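Local coordinates for nucleotidyl transferase (Methanothermobacter thermautotrophicus, PDB 6PLJ), which probably acts as a nucleotidyltransferase of the MobA-like family, perhaps in making the pseudomurein cell wall of this methanogen, at residues E216-N221 / Y226-D231. Sequence-based numbering, arbitrary orientation. Where two conformers were deposited one is given.
With EDO (1,2-ethanediol), chain E.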
loop_
_atom_site.group_PDB
_atom_site.type_symbol
_atom_site.label_atom_id
_atom_site.label_comp_id
_atom_site.label_asym_id
_atom_site.label_seq_id
_atom_site.Cartn_x
_atom_site.Cartn_y
_atom_site.Cartn_z
ATOM N N GLU A 216 -6.649 1.445 -10.188
ATOM C CA GLU A 216 -6.270 0.844 -8.898
ATOM C C GLU A 216 -4.774 0.554 -8.783
ATOM O O GLU A 216 -4.230 0.559 -7.673
ATOM C CB GLU A 216 -7.074 -0.435 -8.647
ATOM C CG GLU A 216 -8.571 -0.189 -8.532
ATOM C CD GLU A 216 -9.342 -1.414 -8.078
ATOM O OE1 GLU A 216 -8.975 -2.533 -8.467
ATOM O OE2 GLU A 216 -10.328 -1.234 -7.329
ATOM N N LEU A 217 -4.108 0.352 -9.917
ATOM C CA LEU A 217 -2.672 0.074 -9.947
ATOM C C LEU A 217 -1.801 1.320 -9.825
ATOM O O LEU A 217 -0.585 1.197 -9.708
ATOM C CB LEU A 217 -2.318 -0.648 -11.251
ATOM C CG LEU A 217 -2.781 -2.096 -11.317
ATOM C CD1 LEU A 217 -3.101 -2.527 -12.745
ATOM C CD2 LEU A 217 -1.727 -3.000 -10.697
ATOM N N VAL A 218 -2.398 2.504 -9.875
ATOM C CA VAL A 218 -1.621 3.733 -9.934
ATOM C C VAL A 218 -1.153 4.171 -8.560
ATOM O O VAL A 218 -1.958 4.550 -7.711
ATOM C CB VAL A 218 -2.423 4.875 -10.596
ATOM C CG1 VAL A 218 -1.617 6.179 -10.608
ATOM C CG2 VAL A 218 -2.820 4.488 -12.021
ATOM N N ASN A 219 0.153 4.104 -8.341
ATOM C CA ASN A 219 0.771 4.747 -7.183
ATOM C C ASN A 219 1.240 6.127 -7.623
ATOM O O ASN A 219 1.677 6.308 -8.767
ATOM C CB ASN A 219 1.951 3.933 -6.647
ATOM C CG ASN A 219 2.983 3.626 -7.725
ATOM O OD1 ASN A 219 2.657 2.992 -8.715
ATOM N ND2 ASN A 219 4.197 4.109 -7.563
ATOM N N ILE A 220 1.161 7.090 -6.713
ATOM C CA ILE A 220 1.526 8.474 -7.004
ATOM C C ILE A 220 3.040 8.600 -6.959
ATOM O O ILE A 220 3.633 8.738 -5.882
ATOM C CB ILE A 220 0.846 9.463 -6.061
ATOM C CG1 ILE A 220 -0.667 9.344 -6.220
ATOM C CG2 ILE A 220 1.313 10.892 -6.378
ATOM C CD1 ILE A 220 -1.455 10.052 -5.140
ATOM N N ASN A 221 3.656 8.491 -8.125
ATOM C CA ASN A 221 5.085 8.679 -8.263
ATOM C C ASN A 221 5.331 10.047 -8.870
ATOM O O ASN A 221 6.164 10.820 -8.386
ATOM C CB ASN A 221 5.679 7.587 -9.135
ATOM C CG ASN A 221 7.167 7.754 -9.328
ATOM O OD1 ASN A 221 7.897 8.021 -8.372
ATOM N ND2 ASN A 221 7.626 7.618 -10.569
ATOM N N TYR A 226 -1.163 11.579 -9.661
ATOM C CA TYR A 226 -2.170 12.148 -8.783
ATOM C C TYR A 226 -3.331 12.753 -9.590
ATOM O O TYR A 226 -4.494 12.533 -9.285
ATOM C CB TYR A 226 -1.564 13.201 -7.869
ATOM C CG TYR A 226 -2.556 14.126 -7.247
ATOM C CD1 TYR A 226 -3.352 13.713 -6.176
ATOM C CD2 TYR A 226 -2.710 15.433 -7.717
ATOM C CE1 TYR A 226 -4.265 14.558 -5.591
ATOM C CE2 TYR A 226 -3.622 16.287 -7.132
ATOM C CZ TYR A 226 -4.391 15.855 -6.066
ATOM O OH TYR A 226 -5.287 16.709 -5.456
ATOM N N LEU A 227 -3.000 13.477 -10.653
ATOM C CA LEU A 227 -4.050 14.118 -11.436
ATOM C C LEU A 227 -4.951 13.079 -12.081
ATOM O O LEU A 227 -6.160 13.267 -12.146
ATOM C CB LEU A 227 -3.471 15.049 -12.491
ATOM C CG LEU A 227 -2.672 16.234 -11.933
ATOM C CD1 LEU A 227 -2.050 17.002 -13.083
ATOM C CD2 LEU A 227 -3.541 17.130 -11.084
ATOM N N ARG A 228 -4.350 11.986 -12.529
ATOM C CA ARG A 228 -5.099 10.859 -13.090
ATOM C C ARG A 228 -6.071 10.260 -12.062
ATOM O O ARG A 228 -7.228 10.003 -12.354
ATOM C CB ARG A 228 -4.131 9.813 -13.607
ATOM C CG ARG A 228 -4.794 8.607 -14.229
ATOM C CD ARG A 228 -3.783 7.572 -14.654
ATOM N NE ARG A 228 -4.476 6.376 -15.112
ATOM C CZ ARG A 228 -3.899 5.242 -15.474
ATOM N NH1 ARG A 228 -2.576 5.097 -15.427
ATOM N NH2 ARG A 228 -4.662 4.222 -15.872
ATOM N N ILE A 229 -5.593 10.049 -10.845
ATOM C CA ILE A 229 -6.431 9.540 -9.781
ATOM C C ILE A 229 -7.522 10.545 -9.427
ATOM O O ILE A 229 -8.680 10.175 -9.267
ATOM C CB ILE A 229 -5.592 9.185 -8.536
ATOM C CG1 ILE A 229 -4.738 7.956 -8.838
ATOM C CG2 ILE A 229 -6.489 8.967 -7.323
ATOM C CD1 ILE A 229 -3.573 7.760 -7.892
ATOM N N ARG A 230 -7.147 11.806 -9.312
ATOM C CA ARG A 230 -8.134 12.847 -8.959
ATOM C C ARG A 230 -9.248 12.874 -10.015
ATOM O O ARG A 230 -10.366 13.000 -9.655
ATOM C CB ARG A 230 -7.448 14.210 -8.804
ATOM C CG ARG A 230 -8.390 15.363 -8.495
ATOM C CD ARG A 230 -7.642 16.696 -8.403
ATOM N NE ARG A 230 -7.471 17.288 -9.716
ATOM C CZ ARG A 230 -6.775 18.387 -9.987
ATOM N NH1 ARG A 230 -6.698 18.813 -11.236
ATOM N NH2 ARG A 230 -6.141 19.042 -9.030
ATOM N N ASP A 231 -8.882 12.778 -11.284
ATOM C CA ASP A 231 -9.889 12.779 -12.356
ATOM C C ASP A 231 -10.862 11.609 -12.226
ATOM O O ASP A 231 -12.071 11.762 -12.467
ATOM C CB ASP A 231 -9.227 12.763 -13.735
ATOM C CG ASP A 231 -8.562 14.091 -14.092
ATOM O OD1 ASP A 231 -8.795 15.116 -13.413
ATOM O OD2 ASP A 231 -7.781 14.085 -15.058
HETATM C C1 EDO E . -5.019 16.623 -15.815
HETATM O O1 EDO E . -6.309 16.324 -15.279
HETATM C C2 EDO E . -4.420 15.346 -16.382
HETATM O O2 EDO E . -5.075 14.218 -15.786
#
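A valine methyl lies over the flat guanidinium of Arg228: CG2 of Val218 sits above one face, nearer its edge than its centre, 3.5 Å from NH1 of Arg228. Arg228 reaches it with a fully extended chain, its CG anti to the backbone N (chi1 -179°). The methyl meets the flat face of the group at van der Waals distance. The other methyl of Val218 serves the next helix residue, with CG1 3.7 Å from CD1 of Ile229. The same Ile229 CD1 also lies 3.6 Å from the carbonyl O of Val218. Ile229 CD1 meets CG1 of Ile220 as well, again at 3.7 Å. This one methyl is thus shared by two residues of the loop. No hydrogen bond joins the two segments. In this MobA-like fold, a mixed sheet flanked by helices, residues 216-221 belong to the loop after strand 205-210. Residues 226-231 lie on the C-terminal helix 223-236. The contact packs that helix back on the loop leading into it. Ile220 and Tyr226 run side by side, CG2 of Ile220 4.0 Å from CB of Tyr226. CD1 of Ile220 comes to the edge of the tyrosine ring. The ring itself leads away from the loop, and its OH hydrogen-bonds Pro56 O. Leu57 packs on Tyr226 and Ile229. Farther along the helix, OD2 of Asp231 accepts hydrogen bonds from both hydroxyls of an ethanediol, probably from the crystallisation liquor.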